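Local coordinates for protein TCR beta chain (Gallus gallus, PDB 6LIR) that pairs with the TCR alpha chain to form the chicken alpha-beta T-cell receptor, which probably recognises peptides presented by MHC molecules, at residues L18-N23 against D27-Y32; K38-I43 against I85-S90; Y61-K64 against V70-L73; L73-A78 against T105-L110; A89-S92 against P98-F101. One frame throughout, in Å; residues are numbered along the deposited sequence.

How the interactions relate
All five contacts lie in the immunoglobulin V-set domain, a sandwich of two beta sheets. Interaction 1 crosses it beside the Cys20-Cys88 disulfide and closes before the others open. Interaction 2 spans two strands of the larger sheet, supplies Cys88, and crosses interaction 4 along the chain. Interaction 3, a hairpin of the smaller sheet, falls within the span of interaction 2, its centre about 8 Å from that of interaction 1. Interaction 4 crosses the sandwich again and shares Leu73 with interaction 3. Interaction 5 is the last V-domain hairpin, shares Ala89 and Ser90 with interaction 2, and has its centre about 22 Å from that of interaction 4. The set runs from the constant-domain end to the antigen-binding end.

Interaction 1: residues L18-N23 against D27-Y32; sequences LSCRQN and DYMSWY
Cys20 and Trp31 meet in the core of the immunoglobulin V domain, in the disulfide-and-tryptophan packing characteristic of this fold. Strand 16-21 belongs to one sheet of the sandwich and strand 28-34 to the other. The axes of strand parts 18-21 and 28-32 pass 9.1 Å apart, with directions 143° apart. No hydrogen bond joins the two segments.

The tight part surrounds the indole. Trp31 CG lies anti to its own carbonyl carbon (chi1 -87°), and the benzo end of the ring reaches across to the other sheet. Cys20 CB comes within 3.5 Å of Trp31 CZ2, at an oblique angle. Leu18 O approaches the same CZ2 to 3.6 Å. Leu18 CB lies 3.9 Å from Trp31 CH2, and Ser19 C sits at the ring edge. Trp31 NE1 is hydrogen-bonded to Phe71 O, which fixes the rotation of the indole. Cys20 SG, in its disulfide with Cys88, lies 5.5 Å from the centroid of the six-membered ring of Trp31. Replacing Trp31 with an alanine would probably open a gap beside Leu18 and Cys20 and leave Phe71 O without its indole N-H partner.

The outer side is looser. The side chains of Ser19 and Arg21 point away from strand 28-34, and Arg21 is exposed.

At Gln22 and Met29 the contact returns to the buried interior. Gln22 NE2 is held by His26 O, while the side chain runs obliquely over the thioether, with Gln22 CG 3.6 Å from Met29 SD. The methyl Met29 CE touches Cys20 SG, also at 3.6 Å.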
# COMPACT_ATOMS: atom_id res chain seq x y z
N LEU B 18 10.45 -15.81 11.26
CA LEU B 18 10.06 -15.45 9.90
C LEU B 18 11.10 -16.02 8.96
O LEU B 18 12.30 -15.78 9.12
CB LEU B 18 9.96 -13.93 9.73
CG LEU B 18 8.85 -13.17 10.45
CD1 LEU B 18 8.97 -11.66 10.18
CD2 LEU B 18 7.49 -13.68 10.01
N SER B 19 10.64 -16.78 7.98
CA SER B 19 11.53 -17.47 7.07
C SER B 19 11.32 -16.95 5.66
O SER B 19 10.19 -16.93 5.16
CB SER B 19 11.32 -18.99 7.14
OG SER B 19 11.42 -19.45 8.47
N CYS B 20 12.40 -16.53 5.02
CA CYS B 20 12.37 -16.04 3.66
C CYS B 20 12.95 -17.07 2.71
O CYS B 20 13.96 -17.71 3.00
CB CYS B 20 13.16 -14.73 3.53
SG CYS B 20 13.32 -14.13 1.84
N ARG B 21 12.28 -17.25 1.57
CA ARG B 21 12.64 -18.29 0.63
C ARG B 21 12.75 -17.68 -0.75
O ARG B 21 11.84 -16.97 -1.20
CB ARG B 21 11.62 -19.43 0.62
CG ARG B 21 11.47 -20.12 1.96
CD ARG B 21 10.14 -20.84 2.08
NE ARG B 21 9.84 -21.16 3.48
CZ ARG B 21 10.34 -22.20 4.13
NH1 ARG B 21 11.15 -23.05 3.51
NH2 ARG B 21 10.02 -22.40 5.40
N GLN B 22 13.85 -17.98 -1.44
CA GLN B 22 14.17 -17.37 -2.72
C GLN B 22 14.58 -18.47 -3.69
O GLN B 22 15.23 -19.44 -3.30
CB GLN B 22 15.31 -16.35 -2.57
CG GLN B 22 16.52 -16.89 -1.83
CD GLN B 22 17.76 -16.97 -2.69
OE1 GLN B 22 17.75 -16.62 -3.87
NE2 GLN B 22 18.86 -17.43 -2.09
N ASN B 23 14.18 -18.31 -4.95
CA ASN B 23 14.48 -19.30 -5.97
C ASN B 23 15.40 -18.76 -7.06
O ASN B 23 15.30 -19.16 -8.21
N ASP B 27 23.34 -15.57 -3.44
CA ASP B 27 24.17 -15.79 -2.26
C ASP B 27 23.83 -14.80 -1.15
O ASP B 27 23.90 -15.17 0.03
CB ASP B 27 25.65 -15.66 -2.63
CG ASP B 27 26.12 -16.74 -3.59
OD1 ASP B 27 25.50 -17.82 -3.62
OD2 ASP B 27 27.11 -16.50 -4.31
N TYR B 28 23.44 -13.58 -1.50
CA TYR B 28 23.13 -12.57 -0.50
C TYR B 28 21.64 -12.59 -0.19
O TYR B 28 20.81 -12.59 -1.11
CB TYR B 28 23.55 -11.18 -0.98
CG TYR B 28 23.38 -10.10 0.06
CD1 TYR B 28 24.34 -9.89 1.04
CD2 TYR B 28 22.25 -9.28 0.07
CE1 TYR B 28 24.19 -8.90 2.00
CE2 TYR B 28 22.09 -8.29 1.02
CZ TYR B 28 23.06 -8.11 1.98
OH TYR B 28 22.91 -7.12 2.93
N MET B 29 21.31 -12.63 1.10
CA MET B 29 19.95 -12.43 1.55
C MET B 29 19.99 -11.49 2.75
O MET B 29 21.03 -11.34 3.40
CB MET B 29 19.27 -13.75 1.92
CG MET B 29 19.18 -14.73 0.77
SD MET B 29 18.25 -16.20 1.21
CE MET B 29 16.62 -15.49 1.45
N SER B 30 18.85 -10.88 3.05
CA SER B 30 18.84 -9.91 4.13
C SER B 30 17.42 -9.73 4.64
O SER B 30 16.45 -10.08 3.97
CB SER B 30 19.41 -8.56 3.67
OG SER B 30 18.65 -8.03 2.60
N TRP B 31 17.33 -9.16 5.84
CA TRP B 31 16.06 -8.84 6.48
C TRP B 31 16.09 -7.37 6.86
O TRP B 31 17.05 -6.90 7.47
CB TRP B 31 15.82 -9.71 7.71
CG TRP B 31 15.16 -11.04 7.42
CD1 TRP B 31 15.76 -12.27 7.44
CD2 TRP B 31 13.79 -11.27 7.09
NE1 TRP B 31 14.85 -13.25 7.13
CE2 TRP B 31 13.63 -12.66 6.91
CE3 TRP B 31 12.68 -10.43 6.93
CZ2 TRP B 31 12.40 -13.23 6.58
CZ3 TRP B 31 11.46 -11.01 6.59
CH2 TRP B 31 11.33 -12.39 6.42
N TYR B 32 15.02 -6.65 6.51
CA TYR B 32 14.94 -5.21 6.68
C TYR B 32 13.71 -4.88 7.50
O TYR B 32 12.70 -5.59 7.45
CB TYR B 32 14.87 -4.49 5.32
CG TYR B 32 16.20 -4.24 4.67
CD1 TYR B 32 16.95 -3.11 4.98
CD2 TYR B 32 16.72 -5.14 3.74
CE1 TYR B 32 18.18 -2.88 4.39
CE2 TYR B 32 17.95 -4.91 3.14
CZ TYR B 32 18.67 -3.78 3.47
OH TYR B 32 19.90 -3.54 2.89

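Interaction 2: residues K38-I43 against I85-S90; sequences KGLQLI and IYFCAS
The tyrosine corner of the immunoglobulin fold supplies one partner here, as Ile43 packs on Tyr86. A second pair, Leu40 and Phe87, lies on the other face of the same sheet. Ile43 CD1 is 3.6 Å from Tyr86 CD2 and equally close to CE2. The methyl thus meets one side of the phenol obliquely, and the two side chains cross at about a right angle. Ile43 turns CG1 away from its carbonyl carbon (chi1 -51°), with CD1 extended beyond it toward the ring. Tyr86 OH is hydrogen-bonded to His82 O, the bond that defines the corner, and also to Tyr61 OH. These bonds hold the ring that Ile43 touches.

Leu40 and Phe87 make a lighter contact, with Leu40 CD2 4.0 Å from Phe87 CD2. On this face the TCR alpha chain closes in. Pro41 of the alpha chain packs on Leu40, and Gly40 of the alpha chain packs on Phe87.

Strands 40-46 and 84-91 are not direct neighbours, and Leu40 CA and Phe87 CA lie 8.6 Å apart. Strand 28-34 runs between them, and its Leu33 touches both Ile43 and Tyr86. Leu73 of strand 70-75 meets the same two side chains from the opposite sheet.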
# COMPACT_ATOMS: atom_id res chain seq x y z
N LYS B 38 10.85 5.75 9.47
CA LYS B 38 12.18 5.26 9.84
C LYS B 38 12.83 4.49 8.70
O LYS B 38 13.71 3.66 8.95
CB LYS B 38 12.12 4.39 11.09
CG LYS B 38 11.49 5.07 12.31
CD LYS B 38 11.80 4.29 13.58
CE LYS B 38 10.61 4.28 14.53
NZ LYS B 38 10.83 3.37 15.69
N GLY B 39 12.43 4.76 7.46
CA GLY B 39 13.05 4.16 6.29
C GLY B 39 13.11 2.64 6.35
O GLY B 39 12.20 1.98 6.86
N LEU B 40 14.19 2.09 5.80
CA LEU B 40 14.45 0.66 5.77
C LEU B 40 15.77 0.39 6.48
O LEU B 40 16.81 0.88 6.04
CB LEU B 40 14.51 0.14 4.33
CG LEU B 40 13.22 0.06 3.52
CD1 LEU B 40 13.53 -0.17 2.05
CD2 LEU B 40 12.31 -1.04 4.05
N GLN B 41 15.72 -0.39 7.55
CA GLN B 41 16.90 -0.62 8.38
C GLN B 41 17.25 -2.10 8.37
O GLN B 41 16.39 -2.95 8.65
CB GLN B 41 16.66 -0.14 9.81
CG GLN B 41 16.24 1.31 9.90
CD GLN B 41 16.02 1.76 11.33
OE1 GLN B 41 14.92 2.18 11.70
NE2 GLN B 41 17.06 1.66 12.15
N LEU B 42 18.50 -2.40 8.03
CA LEU B 42 18.99 -3.77 8.00
C LEU B 42 19.01 -4.39 9.40
O LEU B 42 19.69 -3.89 10.30
CB LEU B 42 20.38 -3.83 7.38
CG LEU B 42 20.81 -5.27 7.09
CD1 LEU B 42 20.27 -5.72 5.74
CD2 LEU B 42 22.32 -5.42 7.14
N ILE B 43 18.26 -5.47 9.57
CA ILE B 43 18.25 -6.24 10.81
C ILE B 43 19.36 -7.27 10.82
O ILE B 43 20.16 -7.34 11.77
CB ILE B 43 16.88 -6.91 11.01
CG1 ILE B 43 15.75 -5.90 10.84
CG2 ILE B 43 16.80 -7.59 12.37
CD1 ILE B 43 14.38 -6.54 10.86
N ILE B 85 6.72 -3.72 9.56
CA ILE B 85 6.68 -4.49 8.32
C ILE B 85 8.10 -4.95 8.03
O ILE B 85 9.04 -4.14 8.01
CB ILE B 85 6.12 -3.66 7.16
CG1 ILE B 85 4.74 -3.10 7.51
CG2 ILE B 85 6.04 -4.51 5.89
CD1 ILE B 85 4.08 -2.35 6.37
N TYR B 86 8.27 -6.25 7.82
CA TYR B 86 9.58 -6.86 7.64
C TYR B 86 9.73 -7.22 6.18
O TYR B 86 8.84 -7.84 5.59
CB TYR B 86 9.74 -8.11 8.52
CG TYR B 86 9.84 -7.83 10.00
CD1 TYR B 86 8.73 -7.46 10.73
CD2 TYR B 86 11.06 -7.93 10.66
CE1 TYR B 86 8.81 -7.20 12.09
CE2 TYR B 86 11.16 -7.68 12.02
CZ TYR B 86 10.03 -7.31 12.72
OH TYR B 86 10.11 -7.05 14.07
N PHE B 87 10.86 -6.84 5.59
CA PHE B 87 11.12 -7.12 4.19
C PHE B 87 12.36 -7.99 4.08
O PHE B 87 13.42 -7.65 4.62
CB PHE B 87 11.32 -5.83 3.39
CG PHE B 87 10.03 -5.10 3.10
CD1 PHE B 87 9.20 -5.51 2.07
CD2 PHE B 87 9.66 -3.98 3.84
CE1 PHE B 87 8.02 -4.84 1.79
CE2 PHE B 87 8.48 -3.31 3.57
CZ PHE B 87 7.66 -3.74 2.54
N CYS B 88 12.22 -9.12 3.39
CA CYS B 88 13.36 -9.92 2.98
C CYS B 88 13.82 -9.49 1.60
O CYS B 88 13.00 -9.12 0.75
CB CYS B 88 13.02 -11.41 2.97
SG CYS B 88 14.27 -12.37 2.12
N ALA B 89 15.13 -9.52 1.39
CA ALA B 89 15.68 -9.11 0.11
C ALA B 89 16.85 -10.02 -0.23
O ALA B 89 17.46 -10.63 0.65
CB ALA B 89 16.13 -7.65 0.13
N SER B 90 17.15 -10.11 -1.52
CA SER B 90 18.26 -10.93 -1.99
C SER B 90 18.96 -10.25 -3.15
O SER B 90 18.40 -9.38 -3.82
CB SER B 90 17.79 -12.32 -2.41
OG SER B 90 17.35 -12.32 -3.75

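Interaction 3: residues Y61-K64 against V70-L73; sequences YEAK and VFHL
His72 N donates to Lys64 O at 2.8 Å, in a nearly straight bond (169° at the hydrogen). Lys64 N returns a longer bond to His72 O, at 3.1 Å. The two make an antiparallel hydrogen-bonded pair in the hairpin of strands 61-67 and 70-75. Next to it, Ala63 and Leu73 form a non-hydrogen-bonded pair. There Ala63 CA adds a C-H contact to His72 O at 3.2 Å.

Lys64 O also has carbon neighbours. Phe71 CD1 lies 3.5 Å from it, with the oxygen at the ring edge. The imidazole edge of His72 is close as well.

Lys64 and His72 share the outer face of the sheet. Their side chains come no closer than 4.4 Å, Lys64 CE to His72 CD2, and Lys64 NZ stays 5.7 Å from His72 NE2. His72 ND1 is hydrogen-bonded to Ser19 OG on the next strand, 16-21, and Val70 CG1 lies over one face of the ring, toward its rim.

The inner face is mostly apolar. With chi1 at -169°, Phe71 swings its ring away from its own N and toward strand 61-67. Its CE1 meets Ala63 CB at 3.8 Å. Further along, Leu73 CD1 touches Tyr61 CB at 4.0 Å, and the two side chains cross at a slant. Ile43 of the facing sheet packs on both Tyr61 and Leu73.

The hairpin is thus two-sided. Lys64 and His72 face outward, while the one inner hydroxyl named, Tyr61 OH, is paired with Tyr86 OH. A proton on the imidazole would probably be disfavoured slightly by the nearby lysine.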
# COMPACT_ATOMS: atom_id res chain seq x y z
N TYR B 61 16.87 -9.87 17.88
CA TYR B 61 16.72 -10.77 16.75
C TYR B 61 17.92 -11.71 16.68
O TYR B 61 19.02 -11.37 17.12
CB TYR B 61 16.62 -10.02 15.42
CG TYR B 61 15.53 -8.98 15.35
CD1 TYR B 61 14.26 -9.30 14.91
CD2 TYR B 61 15.78 -7.66 15.72
CE1 TYR B 61 13.27 -8.35 14.84
CE2 TYR B 61 14.79 -6.70 15.65
CZ TYR B 61 13.54 -7.05 15.21
OH TYR B 61 12.54 -6.10 15.14
N GLU B 62 17.68 -12.88 16.11
CA GLU B 62 18.72 -13.80 15.69
C GLU B 62 18.40 -14.23 14.27
O GLU B 62 17.29 -13.99 13.77
CB GLU B 62 18.83 -15.01 16.63
CG GLU B 62 19.31 -14.65 18.03
CD GLU B 62 19.48 -15.86 18.92
OE1 GLU B 62 19.88 -16.93 18.40
OE2 GLU B 62 19.22 -15.75 20.14
N ALA B 63 19.36 -14.87 13.60
CA ALA B 63 19.11 -15.28 12.24
C ALA B 63 19.96 -16.49 11.90
O ALA B 63 21.00 -16.74 12.52
CB ALA B 63 19.38 -14.15 11.24
N LYS B 64 19.49 -17.25 10.91
CA LYS B 64 20.15 -18.47 10.49
C LYS B 64 19.93 -18.64 9.00
O LYS B 64 18.78 -18.71 8.55
CB LYS B 64 19.62 -19.69 11.25
CG LYS B 64 20.25 -21.00 10.78
CD LYS B 64 19.93 -22.14 11.71
CE LYS B 64 18.82 -23.00 11.15
NZ LYS B 64 19.23 -24.42 10.99
N VAL B 70 17.00 -20.35 1.89
CA VAL B 70 16.19 -20.03 3.06
C VAL B 70 17.01 -19.23 4.05
O VAL B 70 18.12 -19.63 4.42
CB VAL B 70 15.63 -21.30 3.73
CG1 VAL B 70 14.77 -20.93 4.93
CG2 VAL B 70 14.85 -22.13 2.74
N PHE B 71 16.45 -18.11 4.52
CA PHE B 71 17.09 -17.26 5.52
C PHE B 71 16.06 -16.99 6.61
O PHE B 71 15.04 -16.33 6.36
CB PHE B 71 17.58 -15.96 4.89
CG PHE B 71 18.46 -15.14 5.79
CD1 PHE B 71 19.24 -15.75 6.76
CD2 PHE B 71 18.52 -13.76 5.66
CE1 PHE B 71 20.06 -14.99 7.59
CE2 PHE B 71 19.33 -13.00 6.48
CZ PHE B 71 20.10 -13.61 7.45
N HIS B 72 16.32 -17.49 7.82
CA HIS B 72 15.40 -17.36 8.93
C HIS B 72 15.71 -16.13 9.76
O HIS B 72 16.88 -15.85 10.06
CB HIS B 72 15.46 -18.60 9.83
CG HIS B 72 15.12 -19.88 9.14
ND1 HIS B 72 13.83 -20.27 8.90
CD2 HIS B 72 15.91 -20.86 8.64
CE1 HIS B 72 13.83 -21.44 8.28
NE2 HIS B 72 15.09 -21.82 8.11
N LEU B 73 14.67 -15.42 10.17
CA LEU B 73 14.76 -14.34 11.14
C LEU B 73 13.99 -14.74 12.39
O LEU B 73 12.78 -14.98 12.32
CB LEU B 73 14.22 -13.02 10.57
CG LEU B 73 14.31 -11.82 11.52
CD1 LEU B 73 15.76 -11.38 11.71
CD2 LEU B 73 13.45 -10.66 11.02

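Interaction 4: residues L73-A78 against T105-L110; sequences LDIISA and TRLTVL
Thr105 OG1 is gripped by two groups, Pro5 O and Gln4 NE2, at the start of the run that carries Leu107 and Val109 against Ile75 and Ala78. Further on, Val109 N is hydrogen-bonded to Ser83 OG. No hydrogen bond links segments 73-78 and 105-110 themselves. They belong to opposite sheets of the V-domain sandwich and meet through methyl groups.

Ile75 and Leu107 reach for each other tip to tip, with Ile75 CD1 4.2 Å from Leu107 CD1. Leu107 CG stands trans to its own backbone N (chi1 -167°), and the branch is carried inward to this meeting. Tyr86 touches both residues.

Ala78 lies in the turn after strand 70-75. Its CB is 4.0 Å from Val109 CG2. The other valine methyl, CG1, comes to 3.9 Å from Ala78 C. Both branches of Val109 therefore rest on this one small residue, which also meets Leu10 of strand 7-11.

Toward the constant domain, Arg106 forms a salt bridge with Asp149 and Leu110 packs on Phe147. The chemistry divides along the strand. Leu107 and Val109 join the sheets by apolar contact, while Arg106, just before Leu107, makes a charged link to the constant domain.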
# COMPACT_ATOMS: atom_id res chain seq x y z
N LEU B 73 14.67 -15.42 10.17
CA LEU B 73 14.76 -14.34 11.14
C LEU B 73 13.99 -14.74 12.39
O LEU B 73 12.78 -14.98 12.32
CB LEU B 73 14.22 -13.02 10.57
CG LEU B 73 14.31 -11.82 11.52
CD1 LEU B 73 15.76 -11.38 11.71
CD2 LEU B 73 13.45 -10.66 11.02
N ASP B 74 14.69 -14.83 13.52
CA ASP B 74 14.09 -15.27 14.77
C ASP B 74 13.77 -14.05 15.63
O ASP B 74 14.63 -13.18 15.83
CB ASP B 74 15.03 -16.22 15.52
CG ASP B 74 15.23 -17.54 14.80
OD1 ASP B 74 14.26 -18.06 14.22
OD2 ASP B 74 16.37 -18.05 14.82
N ILE B 75 12.55 -14.01 16.15
CA ILE B 75 12.09 -12.92 17.01
C ILE B 75 12.20 -13.41 18.45
O ILE B 75 11.48 -14.31 18.88
CB ILE B 75 10.65 -12.51 16.68
CG1 ILE B 75 10.55 -12.02 15.23
CG2 ILE B 75 10.16 -11.46 17.67
CD1 ILE B 75 10.62 -10.52 15.06
N ILE B 76 13.11 -12.80 19.21
CA ILE B 76 13.39 -13.18 20.59
C ILE B 76 12.55 -12.34 21.54
O ILE B 76 12.67 -11.11 21.55
CB ILE B 76 14.89 -13.03 20.91
CG1 ILE B 76 15.74 -13.76 19.86
CG2 ILE B 76 15.19 -13.57 22.30
CD1 ILE B 76 15.37 -15.22 19.68
N SER B 77 11.70 -13.00 22.33
CA SER B 77 10.93 -12.34 23.39
C SER B 77 10.16 -11.13 22.85
O SER B 77 10.41 -9.98 23.22
CB SER B 77 11.84 -11.94 24.55
OG SER B 77 11.14 -11.12 25.48
N ALA B 78 9.25 -11.43 21.93
CA ALA B 78 8.51 -10.42 21.17
C ALA B 78 7.96 -9.31 22.05
O ALA B 78 7.35 -9.55 23.09
CB ALA B 78 7.37 -11.09 20.40
N THR B 105 6.26 -8.75 5.32
CA THR B 105 5.51 -9.41 6.37
C THR B 105 5.10 -8.34 7.37
O THR B 105 5.96 -7.67 7.95
CB THR B 105 6.35 -10.48 7.08
OG1 THR B 105 6.75 -11.48 6.14
CG2 THR B 105 5.55 -11.12 8.21
N ARG B 106 3.80 -8.19 7.59
CA ARG B 106 3.32 -7.27 8.60
C ARG B 106 3.19 -8.03 9.91
O ARG B 106 2.38 -8.95 10.03
CB ARG B 106 1.99 -6.63 8.24
CG ARG B 106 1.42 -5.84 9.41
CD ARG B 106 1.94 -4.41 9.44
NE ARG B 106 1.02 -3.50 10.13
CZ ARG B 106 1.24 -2.98 11.33
NH1 ARG B 106 2.35 -3.29 12.00
NH2 ARG B 106 0.35 -2.16 11.87
N LEU B 107 4.00 -7.65 10.89
CA LEU B 107 4.06 -8.30 12.18
C LEU B 107 3.53 -7.33 13.22
O LEU B 107 3.95 -6.16 13.26
CB LEU B 107 5.49 -8.72 12.51
CG LEU B 107 5.75 -9.69 13.66
CD1 LEU B 107 6.86 -10.65 13.29
CD2 LEU B 107 6.11 -8.93 14.92
N THR B 108 2.61 -7.80 14.05
CA THR B 108 2.07 -7.02 15.15
C THR B 108 2.26 -7.81 16.43
O THR B 108 1.90 -8.99 16.50
CB THR B 108 0.58 -6.71 14.94
OG1 THR B 108 0.36 -6.29 13.58
CG2 THR B 108 0.12 -5.60 15.87
N VAL B 109 2.84 -7.18 17.44
CA VAL B 109 3.03 -7.80 18.75
C VAL B 109 1.96 -7.25 19.68
O VAL B 109 1.90 -6.04 19.93
CB VAL B 109 4.43 -7.55 19.30
CG1 VAL B 109 4.54 -8.07 20.72
CG2 VAL B 109 5.47 -8.20 18.41
N LEU B 110 1.12 -8.14 20.19
CA LEU B 110 -0.00 -7.77 21.04
C LEU B 110 0.30 -7.98 22.52
O LEU B 110 1.22 -8.70 22.90
CB LEU B 110 -1.26 -8.55 20.63
CG LEU B 110 -1.97 -7.96 19.41
CD1 LEU B 110 -3.44 -8.32 19.43
CD2 LEU B 110 -1.79 -6.44 19.34

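Interaction 5: residues A89-S92 against P98-F101; sequences ASSS and PLNF
Ser90 and Asn100 form an antiparallel hydrogen-bonded pair, and Ala89 with Phe101 follows as a non-hydrogen-bonded pair at the base of the CDR3 hairpin. Asn100 N donates to Ser90 O at 2.7 Å, in the carbonyl plane and almost straight (172° at the hydrogen). Ser90 N donates back to Asn100 O at 2.8 Å. Ala89 CA adds a C-H contact to Asn100 O at 3.1 Å, and Leu99 CA does the same to Ser90 O.

Phe101 belongs to the Phe-Gly-X-Gly motif of receptor J segments. It turns CG away from its carbonyl carbon (chi1 -80°), which lays a ring face on Ala89. The methyl Ala89 CB sits over the centre of that face, 3.7 Å from the ring centroid and 13° off the normal, a CH-pi contact. Pro41 of the TCR alpha chain also packs on Phe101. A serine in place of Phe101 would probably leave the Ala89 methyl without its aromatic cover and weaken the packing on the alpha chain.

Nearer the loop tip, Leu99 CD2 lies 3.7 Å from Ser91 OG. That hydroxyl is hydrogen-bonded to Tyr93 O, inside the loop. Ser91 CB approaches Pro98 O to 3.4 Å. Leu99 N is hydrogen-bonded to Tyr33 OH of the TCR alpha chain.

The chemistry implies a base with its register set by backbone bonds, below a loop joined to its partner chain: Pro98, Leu99 and Phe101 contribute to the alpha-beta interface.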
# COMPACT_ATOMS: atom_id res chain seq x y z
N ALA B 89 15.13 -9.52 1.39
CA ALA B 89 15.68 -9.11 0.11
C ALA B 89 16.85 -10.02 -0.23
O ALA B 89 17.46 -10.63 0.65
CB ALA B 89 16.13 -7.65 0.13
N SER B 90 17.15 -10.11 -1.52
CA SER B 90 18.26 -10.93 -1.99
C SER B 90 18.96 -10.25 -3.15
O SER B 90 18.40 -9.38 -3.82
CB SER B 90 17.79 -12.32 -2.41
OG SER B 90 17.35 -12.32 -3.75
N SER B 91 20.20 -10.67 -3.39
CA SER B 91 20.94 -10.29 -4.58
C SER B 91 21.96 -11.37 -4.90
O SER B 91 22.29 -12.21 -4.06
CB SER B 91 21.63 -8.93 -4.41
OG SER B 91 22.48 -8.94 -3.28
N SER B 92 22.45 -11.34 -6.14
CA SER B 92 23.49 -12.27 -6.58
C SER B 92 24.68 -12.27 -5.62
O SER B 92 25.18 -13.33 -5.22
CB SER B 92 23.93 -11.92 -8.00
OG SER B 92 25.27 -12.30 -8.24
N PRO B 98 21.41 -4.89 -7.85
CA PRO B 98 20.05 -4.63 -7.35
C PRO B 98 19.60 -5.69 -6.36
O PRO B 98 19.90 -6.88 -6.50
CB PRO B 98 19.20 -4.65 -8.63
CG PRO B 98 19.99 -5.50 -9.58
CD PRO B 98 21.42 -5.19 -9.29
N LEU B 99 18.87 -5.24 -5.34
CA LEU B 99 18.25 -6.14 -4.40
C LEU B 99 16.85 -6.49 -4.89
O LEU B 99 16.14 -5.63 -5.43
CB LEU B 99 18.16 -5.51 -3.01
CG LEU B 99 19.44 -5.37 -2.18
CD1 LEU B 99 19.19 -4.47 -0.98
CD2 LEU B 99 19.94 -6.73 -1.73
N ASN B 100 16.46 -7.74 -4.71
CA ASN B 100 15.11 -8.19 -5.02
C ASN B 100 14.39 -8.36 -3.69
O ASN B 100 14.84 -9.11 -2.83
CB ASN B 100 15.13 -9.51 -5.79
CG ASN B 100 15.42 -9.33 -7.26
OD1 ASN B 100 16.19 -8.45 -7.66
ND2 ASN B 100 14.80 -10.16 -8.10
N PHE B 101 13.25 -7.69 -3.55
CA PHE B 101 12.57 -7.69 -2.27
C PHE B 101 11.36 -8.60 -2.32
O PHE B 101 10.76 -8.81 -3.38
CB PHE B 101 12.10 -6.28 -1.90
CG PHE B 101 13.19 -5.41 -1.33
CD1 PHE B 101 14.07 -4.76 -2.17
CD2 PHE B 101 13.30 -5.23 0.03
CE1 PHE B 101 15.07 -3.95 -1.65
CE2 PHE B 101 14.29 -4.42 0.56
CZ PHE B 101 15.18 -3.78 -0.29